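Local atomic coordinates of catalase (Bacillus pumilus, PDB entry 4QOL), a protein that catalyses the breakdown of hydrogen peroxide to water and oxygen at a heme, and also shows peroxidase-like reactivity toward phenolic substrates. Residues Leu261-Met266 and Gln293-Met298. Sequence-based numbering, arbitrary orientation.
Sequences LYVQLM and QKVGRM
Backbone hydrogen bonds join L261 and V263 to the antiparallel strand Q293-M298. V263 and Q293 form a hydrogen-bonded pair, with V263 N to Q293 O at 2.9 Å and Q293 N to V263 O at 2.8 Å. Past the non-hydrogen-bonded pair Y262/K294, the register slips by one residue, and V295 and G296 both face L261, a classic beta bulge. L261 O accepts V295 N at 2.8 Å and, weakly, G296 N at 3.5 Å, while L261 N donates to G296 O.

The Y262 chi1 of -70°, with CG beside the backbone N, swings the ring over its cross-strand neighbour K294, Y262 CE2 lying 3.6 Å from K294 CB. K294 CG sits over one ring face, 4.3 Å from the centroid, in a CH-pi contact. The lysine chain runs extended past Y262 OH, and NZ forms a salt bridge with E70. R219 makes a cation-pi contact with the same ring. An alanine in place of Y262 would probably uncover the aliphatic part of K294 and deprive R219 of its aromatic partner.

L261 CD2 lies alongside V295 CB at 4.1 Å, and V263 CG2 meets V295 CG2 at 3.9 Å, the valines crossing nearly at right angles; F67 of strand 60-69 touches both L261 and V295. A water accepts from L265 N and Q293 NE2, bridging the strands.

In the antiparallel beta-barrel of the catalase fold, strand 258-267 lies between strands 211-220 and 293-302; here the bulge sets two residues opposite one, and the tyrosine covers lysine methylenes while E70 meets the charge at NZ.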
loop_
_atom_site.group_PDB
_atom_site.type_symbol
_atom_site.label_atom_id
_atom_site.label_comp_id
_atom_site.label_asym_id
_atom_site.label_seq_id
_atom_site.Cartn_x
_atom_site.Cartn_y
_atom_site.Cartn_z
ATOM N N LEU A 261 -19.130 17.631 -30.596
ATOM C CA LEU A 261 -19.520 18.222 -29.300
ATOM C C LEU A 261 -20.546 19.352 -29.494
ATOM O O LEU A 261 -20.289 20.263 -30.225
ATOM C CB LEU A 261 -18.281 18.843 -28.609
ATOM C CG LEU A 261 -18.537 19.306 -27.185
ATOM C CD1 LEU A 261 -18.978 18.168 -26.259
ATOM C CD2 LEU A 261 -17.270 19.959 -26.654
ATOM N N TYR A 262 -21.691 19.226 -28.828
ATOM C CA TYR A 262 -22.718 20.233 -28.764
ATOM C C TYR A 262 -22.919 20.632 -27.317
ATOM O O TYR A 262 -22.764 19.824 -26.411
ATOM C CB TYR A 262 -24.035 19.715 -29.279
ATOM C CG TYR A 262 -24.074 19.484 -30.765
ATOM C CD1 TYR A 262 -23.573 18.315 -31.280
ATOM C CD2 TYR A 262 -24.532 20.471 -31.642
ATOM C CE1 TYR A 262 -23.536 18.091 -32.654
ATOM C CE2 TYR A 262 -24.508 20.246 -33.018
ATOM C CZ TYR A 262 -24.036 19.019 -33.499
ATOM O OH TYR A 262 -24.021 18.817 -34.875
ATOM N N VAL A 263 -23.276 21.891 -27.099
ATOM C CA VAL A 263 -23.725 22.331 -25.789
ATOM C C VAL A 263 -25.120 22.908 -25.826
ATOM O O VAL A 263 -25.588 23.391 -26.849
ATOM C CB VAL A 263 -22.772 23.353 -25.134
ATOM C CG1 VAL A 263 -21.434 22.673 -24.867
ATOM C CG2 VAL A 263 -22.592 24.593 -25.986
ATOM N N GLN A 264 -25.779 22.868 -24.668
ATOM C CA GLN A 264 -26.943 23.715 -24.398
ATOM C C GLN A 264 -26.582 24.728 -23.336
ATOM O O GLN A 264 -25.830 24.421 -22.399
ATOM C CB GLN A 264 -28.103 22.845 -23.845
ATOM C CG GLN A 264 -28.638 21.767 -24.746
ATOM C CD GLN A 264 -29.605 20.846 -24.009
ATOM O OE1 GLN A 264 -29.192 19.992 -23.229
ATOM N NE2 GLN A 264 -30.903 21.022 -24.255
ATOM N N LEU A 265 -27.110 25.941 -23.495
ATOM C CA LEU A 265 -26.806 27.033 -22.580
ATOM C C LEU A 265 -28.116 27.566 -21.985
ATOM O O LEU A 265 -29.096 27.770 -22.714
ATOM C CB LEU A 265 -26.020 28.160 -23.278
ATOM C CG LEU A 265 -24.582 27.777 -23.671
ATOM C CD1 LEU A 265 -24.040 28.703 -24.738
ATOM C CD2 LEU A 265 -23.674 27.783 -22.441
ATOM N N MET A 266 -28.136 27.759 -20.672
ATOM C CA MET A 266 -29.305 28.265 -19.938
ATOM C C MET A 266 -28.890 29.406 -19.026
ATOM O O MET A 266 -27.907 29.300 -18.293
ATOM C CB MET A 266 -29.940 27.112 -19.145
ATOM C CG MET A 266 -31.013 27.523 -18.176
ATOM S SD MET A 266 -31.548 26.135 -17.117
ATOM C CE MET A 266 -32.397 25.046 -18.219
ATOM N N GLN A 293 -25.986 23.586 -29.643
ATOM C CA GLN A 293 -25.102 24.534 -30.306
ATOM C C GLN A 293 -23.785 23.819 -30.550
ATOM O O GLN A 293 -23.180 23.347 -29.593
ATOM C CB GLN A 293 -24.875 25.763 -29.425
ATOM C CG GLN A 293 -26.160 26.478 -29.075
ATOM C CD GLN A 293 -25.908 27.822 -28.510
ATOM O OE1 GLN A 293 -25.105 28.594 -29.059
ATOM N NE2 GLN A 293 -26.570 28.135 -27.407
ATOM N N LYS A 294 -23.327 23.763 -31.811
ATOM C CA LYS A 294 -22.143 23.004 -32.149
ATOM C C LYS A 294 -20.877 23.702 -31.659
ATOM O O LYS A 294 -20.741 24.918 -31.820
ATOM C CB LYS A 294 -22.049 22.744 -33.647
ATOM C CG LYS A 294 -21.030 21.646 -33.985
ATOM C CD LYS A 294 -21.072 21.394 -35.478
ATOM C CE LYS A 294 -20.251 20.174 -35.822
ATOM N NZ LYS A 294 -20.050 20.119 -37.265
ATOM N N VAL A 295 -19.978 22.919 -31.013
ATOM C CA VAL A 295 -18.701 23.438 -30.537
ATOM C C VAL A 295 -17.539 22.996 -31.391
ATOM O O VAL A 295 -16.695 23.816 -31.807
ATOM C CB VAL A 295 -18.458 23.116 -29.069
ATOM C CG1 VAL A 295 -17.108 23.681 -28.622
ATOM C CG2 VAL A 295 -19.628 23.596 -28.243
ATOM N N GLY A 296 -17.460 21.707 -31.654
ATOM C CA GLY A 296 -16.343 21.165 -32.357
ATOM C C GLY A 296 -16.392 19.676 -32.443
ATOM O O GLY A 296 -17.470 19.070 -32.273
ATOM N N ARG A 297 -15.271 19.113 -32.844
ATOM C CA ARG A 297 -15.246 17.694 -33.137
ATOM C C ARG A 297 -14.008 17.016 -32.572
ATOM O O ARG A 297 -12.902 17.553 -32.629
ATOM C CB ARG A 297 -15.256 17.425 -34.666
ATOM C CG ARG A 297 -15.274 15.943 -35.066
ATOM C CD ARG A 297 -15.283 15.927 -36.589
ATOM N NE ARG A 297 -15.574 14.683 -37.279
ATOM C CZ ARG A 297 -16.769 14.239 -37.673
ATOM N NH1 ARG A 297 -17.902 14.836 -37.332
ATOM N NH2 ARG A 297 -16.822 13.095 -38.341
ATOM N N MET A 298 -14.252 15.863 -31.959
ATOM C CA MET A 298 -13.185 15.018 -31.400
ATOM C C MET A 298 -13.017 13.738 -32.248
ATOM O O MET A 298 -13.980 13.014 -32.532
ATOM C CB MET A 298 -13.519 14.605 -29.957
ATOM C CG MET A 298 -12.506 13.614 -29.370
ATOM S SD MET A 298 -12.853 13.317 -27.613
ATOM C CE MET A 298 -14.294 12.257 -27.690
HETATM O O HOH W 1 -28.581 26.361 -26.022
#